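PDB 4FZQ: uncharacterized protein conserved in bacteria from Streptococcus suis, which is a surface antigen whose G5 domain, the part crystallised here, belongs to a protein that mediates attachment of the bacterium to host cells. Local coordinates for the interface of chains A and B and the interface of chains A and C. Coordinates in Å, arbitrary orientation; residue numbers count along the deposited sequence, not the author numbering. Chains: chain A/B/C, Uncharacterized protein conserved in bacteria.

Contact 1: the interface of chains A and B. Residues chain A 17-21, 70; chain B 30-33, 73.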
ATOM      1  N   LYS A  17       6.726  11.792  -4.169  1.00 22.34           N
ATOM      2  CA  LYS A  17       8.134  11.446  -4.169  1.00 22.12           C
ATOM      3  C   LYS A  17       8.788  12.338  -3.123  1.00 21.70           C
ATOM      4  O   LYS A  17       8.487  13.532  -3.050  1.00 19.51           O
ATOM      5  CB  LYS A  17       8.760  11.703  -5.537  1.00 25.57           C
ATOM      6  CG  LYS A  17       8.212  10.837  -6.661  1.00 26.97           C
ATOM      7  CD  LYS A  17       8.940  11.157  -7.961  1.00 31.06           C
ATOM      8  CE  LYS A  17       8.417  10.330  -9.119  1.00 31.41           C
ATOM      9  NZ  LYS A  17       7.024  10.720  -9.452  1.00 37.42           N
ATOM     10  N   GLU A  18       9.668  11.765  -2.305  1.00 22.79           N
ATOM     11  CA  GLU A  18      10.326  12.548  -1.275  1.00 22.47           C
ATOM     12  C   GLU A  18      11.830  12.591  -1.464  1.00 21.86           C
ATOM     13  O   GLU A  18      12.507  11.560  -1.429  1.00 21.39           O
ATOM     14  CB  GLU A  18      10.015  11.986   0.112  1.00 25.59           C
ATOM     15  CG  GLU A  18      10.346  12.948   1.254  1.00 30.92           C
ATOM     16  CD  GLU A  18      10.094  12.352   2.638  1.00 34.75           C
ATOM     17  OE1 GLU A  18      10.916  11.533   3.095  1.00 37.46           O
ATOM     18  OE2 GLU A  18       9.070  12.694   3.268  1.00 37.73           O
ATOM     19  N   GLU A  19      12.353  13.792  -1.651  1.00 18.61           N
ATOM     20  CA  GLU A  19      13.782  13.960  -1.818  1.00 18.78           C
ATOM     21  C   GLU A  19      14.434  14.204  -0.460  1.00 19.60           C
ATOM     22  O   GLU A  19      13.924  14.983   0.341  1.00 19.24           O
ATOM     23  CB  GLU A  19      14.068  15.153  -2.728  1.00 18.24           C
ATOM     24  CG  GLU A  19      15.533  15.456  -2.850  1.00 23.71           C
ATOM     25  CD  GLU A  19      15.826  16.641  -3.738  1.00 27.54           C
ATOM     26  OE1 GLU A  19      14.867  17.294  -4.214  1.00 31.57           O
ATOM     27  OE2 GLU A  19      17.027  16.916  -3.958  1.00 30.97           O
ATOM     28  N   ILE A  20      15.536  13.508  -0.184  1.00 22.62           N
ATOM     29  CA  ILE A  20      16.269  13.721   1.058  1.00 24.22           C
ATOM     30  C   ILE A  20      17.497  14.495   0.604  1.00 25.68           C
ATOM     31  O   ILE A  20      18.291  14.027  -0.214  1.00 25.54           O
ATOM     32  CB  ILE A  20      16.706  12.409   1.762  1.00 25.12           C
ATOM     33  CG1 ILE A  20      15.513  11.733   2.437  1.00 23.68           C
ATOM     34  CG2 ILE A  20      17.701  12.729   2.872  1.00 23.66           C
ATOM     35  CD1 ILE A  20      14.659  12.546   3.387  1.00 42.95           C
ATOM     36  N   ARG A  21      17.635  15.694   1.141  1.00 26.88           N
ATOM     37  CA  ARG A  21      18.716  16.582   0.771  1.00 29.32           C
ATOM     38  C   ARG A  21      19.573  16.881   2.004  1.00 29.72           C
ATOM     39  O   ARG A  21      19.049  17.024   3.103  1.00 29.46           O
ATOM     40  CB  ARG A  21      18.072  17.846   0.200  1.00 29.21           C
ATOM     41  CG  ARG A  21      18.968  18.799  -0.517  1.00 32.39           C
ATOM     42  CD  ARG A  21      18.136  19.923  -1.134  1.00 31.31           C
ATOM     43  NE  ARG A  21      17.300  19.458  -2.237  1.00 29.80           N
ATOM     44  CZ  ARG A  21      16.626  20.264  -3.051  1.00 29.19           C
ATOM     45  NH1 ARG A  21      16.690  21.577  -2.879  1.00 30.60           N
ATOM     46  NH2 ARG A  21      15.900  19.765  -4.044  1.00 24.80           N
ATOM     47  N   ASN A  70       7.880  17.340  -5.811  1.00 27.24           N
ATOM     48  CA  ASN A  70       8.578  16.621  -4.750  1.00 27.68           C
ATOM     49  C   ASN A  70       8.411  17.217  -3.362  1.00 27.79           C
ATOM     50  O   ASN A  70       8.283  18.428  -3.187  1.00 26.78           O
ATOM     51  CB  ASN A  70      10.087  16.556  -5.010  1.00 28.15           C
ATOM     52  CG  ASN A  70      10.471  15.542  -6.064  1.00 31.32           C
ATOM     53  OD1 ASN A  70       9.647  14.745  -6.521  1.00 33.14           O
ATOM     54  ND2 ASN A  70      11.747  15.557  -6.451  1.00 29.52           N
TER
ATOM     55  N   LYS B  30      21.292  12.955  -6.312  1.00 35.60           N
ATOM     56  CA  LYS B  30      19.938  13.164  -5.846  1.00 32.60           C
ATOM     57  C   LYS B  30      19.470  11.883  -5.161  1.00 31.90           C
ATOM     58  O   LYS B  30      19.691  10.779  -5.661  1.00 32.29           O
ATOM     59  CB  LYS B  30      19.025  13.512  -7.019  1.00 33.77           C
ATOM     60  CG  LYS B  30      17.665  14.052  -6.607  1.00 34.30           C
ATOM     61  CD  LYS B  30      16.865  14.481  -7.821  1.00 35.08           C
ATOM     62  CE  LYS B  30      15.500  15.024  -7.436  1.00 35.66           C
ATOM     63  NZ  LYS B  30      15.570  16.350  -6.767  1.00 35.43           N
ATOM     64  N   SER B  31      18.833  12.036  -4.007  1.00 25.62           N
ATOM     65  CA  SER B  31      18.344  10.897  -3.253  1.00 23.13           C
ATOM     66  C   SER B  31      16.841  10.962  -2.994  1.00 21.46           C
ATOM     67  O   SER B  31      16.302  12.013  -2.646  1.00 20.85           O
ATOM     68  CB  SER B  31      19.087  10.804  -1.916  1.00 24.23           C
ATOM     69  OG  SER B  31      20.459  10.516  -2.113  1.00 26.86           O
ATOM     70  N   TYR B  32      16.175   9.827  -3.165  1.00 27.38           N
ATOM     71  CA  TYR B  32      14.742   9.724  -2.935  1.00 28.65           C
ATOM     72  C   TYR B  32      14.478   8.652  -1.892  1.00 27.93           C
ATOM     73  O   TYR B  32      15.043   7.564  -1.953  1.00 27.58           O
ATOM     74  CB  TYR B  32      14.020   9.330  -4.223  1.00 32.46           C
ATOM     75  CG  TYR B  32      13.766  10.468  -5.174  1.00 33.67           C
ATOM     76  CD1 TYR B  32      12.798  11.431  -4.893  1.00 32.90           C
ATOM     77  CD2 TYR B  32      14.487  10.581  -6.362  1.00 36.67           C
ATOM     78  CE1 TYR B  32      12.548  12.483  -5.773  1.00 35.94           C
ATOM     79  CE2 TYR B  32      14.248  11.631  -7.253  1.00 36.88           C
ATOM     80  CZ  TYR B  32      13.278  12.571  -6.951  1.00 36.69           C
ATOM     81  OH  TYR B  32      13.032  13.597  -7.828  1.00 40.79           O
ATOM     82  N   LEU B  33      13.622   8.954  -0.927  1.00 20.89           N
ATOM     83  CA  LEU B  33      13.291   7.969   0.095  1.00 20.07           C
ATOM     84  C   LEU B  33      12.247   7.008  -0.484  1.00 21.60           C
ATOM     85  O   LEU B  33      11.152   7.427  -0.849  1.00 20.79           O
ATOM     86  CB  LEU B  33      12.726   8.666   1.331  1.00 17.07           C
ATOM     87  CG  LEU B  33      12.407   7.812   2.565  1.00 18.56           C
ATOM     88  CD1 LEU B  33      13.590   6.912   2.938  1.00 15.05           C
ATOM     89  CD2 LEU B  33      12.072   8.745   3.711  1.00 12.50           C
ATOM     90  N   LEU B  73      16.629   3.734   0.386  1.00 25.53           N
ATOM     91  CA  LEU B  73      16.946   4.991  -0.280  1.00 25.16           C
ATOM     92  C   LEU B  73      17.523   4.688  -1.664  1.00 26.58           C
ATOM     93  O   LEU B  73      18.265   3.713  -1.826  1.00 27.53           O
ATOM     94  CB  LEU B  73      17.982   5.764   0.544  1.00 23.48           C
ATOM     95  CG  LEU B  73      18.231   7.230   0.194  1.00 23.63           C
ATOM     96  CD1 LEU B  73      17.258   8.067   0.997  1.00 23.31           C
ATOM     97  CD2 LEU B  73      19.672   7.640   0.505  1.00 23.13           C
TER
HETATM   98  O   HOH W   1       9.998   9.100  -2.655  1.00 27.01           O
HETATM   99  O   HOH W   2      19.123  14.707  -2.744  1.00 33.29           O
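Two G5 domains meet here, in what may be a crystal contact, through an antiparallel pairing of short strands, strand 18-22 of chain A running against strand 31-33 of chain B, with A:Glu19 bridged to B:Tyr32. Two main-chain bonds frame this bridge: B:Leu33 N reaches A:Glu18 O at 2.9 Å, nearly along the C=O axis, whereas A:Ile20 N meets B:Ser31 O from above the carbonyl plane at 3.0 Å.

The closely packed part lies over one side of the paired strands, where B:Tyr32 buries more surface than any other residue of the patch. Its CG is anti to the carbonyl carbon (chi1 -81°), which sends the ring along chain A, with CD1 above the A:Glu18 carbonyl and CE1 of B:Tyr32 3.9 Å from CB of A:Lys17. At its tip the ring offers an edge to A:Asn70, whose amide plane stands 82° from the ring plane. ND2 of A:Asn70 donates to the phenol OH of B:Tyr32 at 2.7 Å, with the oxygen close to the amide plane, and so pins the end of the ring.

Next to the ring, A:Glu19 extends with CG anti to its backbone N and crosses B:Lys30 at about a right angle. B:Lys30, bent at chi4 (71°), drops its NZ onto OE1 of A:Glu19 from well above the carboxylate plane, 2.8 Å away, in a salt bridge. A:Arg21 NH2, from the same chain, also grips A:Glu19 OE1 at 2.7 Å, so the carboxylate lies between two cationic groups and would probably stay ionised while screening their repulsion.

The looser, hydrated part is bridged by water. Water 2 joins B:Ser31 N to A:Ile20 O, and water 1 links A:Glu18 N to B:Leu33 O, each extending the strand pairing where direct bonds give way. Beyond the latter, the extended A:Glu18 runs alongside B:Leu33, both pointing the same way, while B:Leu73 approaches A:Ile20 only loosely, CD1 to CG1 4.3 Å.

Contact 2: the interface of chains A and C. Residues chain A 61-65; chain C 63-67.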
ATOM      1  N   LEU A  61      -9.278   4.344 -23.315  1.00 19.59           N
ATOM      2  CA  LEU A  61      -8.960   5.179 -24.455  1.00 21.18           C
ATOM      3  C   LEU A  61      -7.565   5.793 -24.387  1.00 24.34           C
ATOM      4  O   LEU A  61      -6.868   5.869 -25.402  1.00 25.61           O
ATOM      5  CB  LEU A  61     -10.004   6.284 -24.585  1.00 22.37           C
ATOM      6  CG  LEU A  61     -11.092   6.135 -25.654  1.00 23.61           C
ATOM      7  CD1 LEU A  61     -11.496   4.681 -25.832  1.00 21.70           C
ATOM      8  CD2 LEU A  61     -12.273   7.010 -25.258  1.00 22.60           C
ATOM      9  N   SER A  62      -7.161   6.233 -23.195  1.00 24.06           N
ATOM     10  CA  SER A  62      -5.850   6.838 -23.012  1.00 23.84           C
ATOM     11  C   SER A  62      -5.434   6.865 -21.557  1.00 26.84           C
ATOM     12  O   SER A  62      -6.264   6.793 -20.651  1.00 25.96           O
ATOM     13  CB  SER A  62      -5.838   8.260 -23.561  1.00 22.93           C
ATOM     14  OG  SER A  62      -6.814   9.059 -22.922  1.00 21.99           O
ATOM     15  N   GLU A  63      -4.132   6.996 -21.344  1.00 38.05           N
ATOM     16  CA  GLU A  63      -3.569   7.009 -20.011  1.00 40.12           C
ATOM     17  C   GLU A  63      -2.453   8.058 -19.989  1.00 41.16           C
ATOM     18  O   GLU A  63      -1.441   7.931 -20.687  1.00 41.08           O
ATOM     19  CB  GLU A  63      -3.038   5.609 -19.713  1.00 41.94           C
ATOM     20  CG  GLU A  63      -2.755   5.287 -18.276  1.00 46.26           C
ATOM     21  CD  GLU A  63      -2.338   3.838 -18.114  1.00 52.38           C
ATOM     22  OE1 GLU A  63      -3.197   2.946 -18.290  1.00 54.34           O
ATOM     23  OE2 GLU A  63      -1.146   3.583 -17.827  1.00 55.72           O
ATOM     24  N   THR A  64      -2.663   9.099 -19.189  1.00 29.55           N
ATOM     25  CA  THR A  64      -1.727  10.205 -19.060  1.00 28.98           C
ATOM     26  C   THR A  64      -1.099  10.261 -17.674  1.00 28.56           C
ATOM     27  O   THR A  64      -1.801  10.294 -16.673  1.00 30.86           O
ATOM     28  CB  THR A  64      -2.448  11.530 -19.306  1.00 30.59           C
ATOM     29  OG1 THR A  64      -3.026  11.523 -20.616  1.00 30.39           O
ATOM     30  CG2 THR A  64      -1.487  12.704 -19.165  1.00 30.65           C
ATOM     31  N   VAL A  65       0.224  10.281 -17.616  1.00 36.86           N
ATOM     32  CA  VAL A  65       0.919  10.348 -16.341  1.00 33.97           C
ATOM     33  C   VAL A  65       1.617  11.695 -16.217  1.00 33.51           C
ATOM     34  O   VAL A  65       2.465  12.028 -17.035  1.00 34.62           O
ATOM     35  CB  VAL A  65       1.960   9.221 -16.216  1.00 34.65           C
ATOM     36  CG1 VAL A  65       2.876   9.487 -15.042  1.00 36.13           C
ATOM     37  CG2 VAL A  65       1.254   7.889 -16.018  1.00 32.43           C
TER
ATOM     38  N   GLU C  63       3.610  11.928 -19.596  1.00 48.77           N
ATOM     39  CA  GLU C  63       3.600  10.968 -20.676  1.00 51.89           C
ATOM     40  C   GLU C  63       2.192  10.438 -20.886  1.00 52.57           C
ATOM     41  O   GLU C  63       1.579   9.880 -19.969  1.00 52.91           O
ATOM     42  CB  GLU C  63       4.548   9.825 -20.344  1.00 53.93           C
ATOM     43  CG  GLU C  63       4.674   8.772 -21.415  1.00 62.03           C
ATOM     44  CD  GLU C  63       5.605   7.638 -21.004  1.00 67.30           C
ATOM     45  OE1 GLU C  63       6.810   7.901 -20.785  1.00 69.24           O
ATOM     46  OE2 GLU C  63       5.131   6.483 -20.907  1.00 70.63           O
ATOM     47  N   THR C  64       1.680  10.627 -22.099  1.00 36.84           N
ATOM     48  CA  THR C  64       0.346  10.164 -22.447  1.00 35.10           C
ATOM     49  C   THR C  64       0.411   9.024 -23.447  1.00 35.02           C
ATOM     50  O   THR C  64       1.145   9.098 -24.428  1.00 36.13           O
ATOM     51  CB  THR C  64      -0.501  11.277 -23.084  1.00 34.85           C
ATOM     52  OG1 THR C  64      -0.581  12.399 -22.199  1.00 35.18           O
ATOM     53  CG2 THR C  64      -1.912  10.769 -23.363  1.00 34.79           C
ATOM     54  N   VAL C  65      -0.331   7.957 -23.181  1.00 29.48           N
ATOM     55  CA  VAL C  65      -0.389   6.846 -24.114  1.00 26.85           C
ATOM     56  C   VAL C  65      -1.829   6.731 -24.588  1.00 26.78           C
ATOM     57  O   VAL C  65      -2.734   6.490 -23.795  1.00 25.63           O
ATOM     58  CB  VAL C  65       0.017   5.502 -23.485  1.00 27.05           C
ATOM     59  CG1 VAL C  65      -0.339   4.373 -24.437  1.00 26.64           C
ATOM     60  CG2 VAL C  65       1.502   5.475 -23.212  1.00 25.87           C
ATOM     61  N   VAL C  66      -2.040   6.950 -25.878  1.00 30.20           N
ATOM     62  CA  VAL C  66      -3.368   6.828 -26.456  1.00 30.91           C
ATOM     63  C   VAL C  66      -3.418   5.411 -26.987  1.00 31.58           C
ATOM     64  O   VAL C  66      -2.780   5.099 -27.986  1.00 33.62           O
ATOM     65  CB  VAL C  66      -3.572   7.821 -27.594  1.00 31.23           C
ATOM     66  CG1 VAL C  66      -4.883   7.539 -28.290  1.00 30.40           C
ATOM     67  CG2 VAL C  66      -3.564   9.244 -27.040  1.00 27.92           C
ATOM     68  N   GLU C  67      -4.157   4.549 -26.297  1.00 33.69           N
ATOM     69  CA  GLU C  67      -4.250   3.139 -26.672  1.00 34.63           C
ATOM     70  C   GLU C  67      -4.537   2.902 -28.150  1.00 34.53           C
ATOM     71  O   GLU C  67      -5.217   3.692 -28.814  1.00 31.36           O
ATOM     72  CB  GLU C  67      -5.315   2.425 -25.833  1.00 33.95           C
ATOM     73  CG  GLU C  67      -5.084   2.476 -24.340  1.00 39.10           C
ATOM     74  CD  GLU C  67      -3.660   2.113 -23.934  1.00 43.18           C
ATOM     75  OE1 GLU C  67      -3.157   1.060 -24.378  1.00 42.71           O
ATOM     76  OE2 GLU C  67      -3.048   2.888 -23.161  1.00 46.92           O
TER
HETATM   77  O   HOH W   3      -7.699   5.245 -28.036  1.00 37.37           O
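At the centre of this antiparallel beta pairing between two G5 domains of the deposited assembly, which may be a crystal contact, A:Thr64 and C:Thr64 face each other across the two-fold axis, their CA atoms 4.0 Å apart. The two side chains stand side by side and point the same way, off one face of the joined strands. In both, CG2 is anti to the backbone N and OG1 anti to the carbonyl carbon (chi1 -59° in A:Thr64), so the two hydroxyls turn towards each other. A:Thr64 OG1 and C:Thr64 OG1 are hydrogen-bonded at 3.0 Å; by symmetry either may be the donor. On this same face A:Ser62 lays its CB 4.1 Å from CA of C:Val66, a thin apolar contact that continues the row.

Around this pair the main chains of strand 55-66 of chain A and strand 54-66 of chain C are stitched together. C:Val65 N gives a nearly straight bond to A:Glu63 O at 2.7 Å, and A:Val65 N does the same to C:Glu63 O, both donors lying above the carbonyl plane. The return bonds, A:Glu63 N to C:Val65 O at 2.9 Å and C:Glu63 N to A:Val65 O at 2.8 Å, come in the carbonyl plane instead. Thus A:Glu63 and C:Val65 hold one another through both N and O, as do their symmetry-related partners, which should keep the two strands in register.

The opposite face carries A:Glu63 and C:Glu67 together with the valines A:Val65 and C:Val65; C:Glu63 is poorly ordered. A:Glu63, with CG anti to the backbone N (chi1 -164°), extends away from the strands; its OE1 comes within 4.9 Å of OE2 of C:Glu67, close enough for some mutual repulsion if both are charged. C:Glu67 bends at chi2 and lays CB and CG against the carbonyl of A:Leu61. There the pairing frays: C:Glu67 N makes only a weak bond to A:Leu61 O, and water 3 connects this carbonyl oxygen with C:Glu67 O.

Contact 1 and contact 2 lie about 27 Å apart, measured between the centres of their C-alpha atoms, and share no residue. Chain A takes part in both, using A:Lys17, strand 18-22 and A:Asn70 in contact 1 and strand 55-66 in contact 2, so one elongated domain can hold two neighbours at once. Contact 2 is two-fold symmetric and pairs like with like, whereas contact 1 joins different segments of the two copies. Together they could help connect the six copies of the deposited assembly, although the structure alone does not show whether either association forms on the bacterial surface.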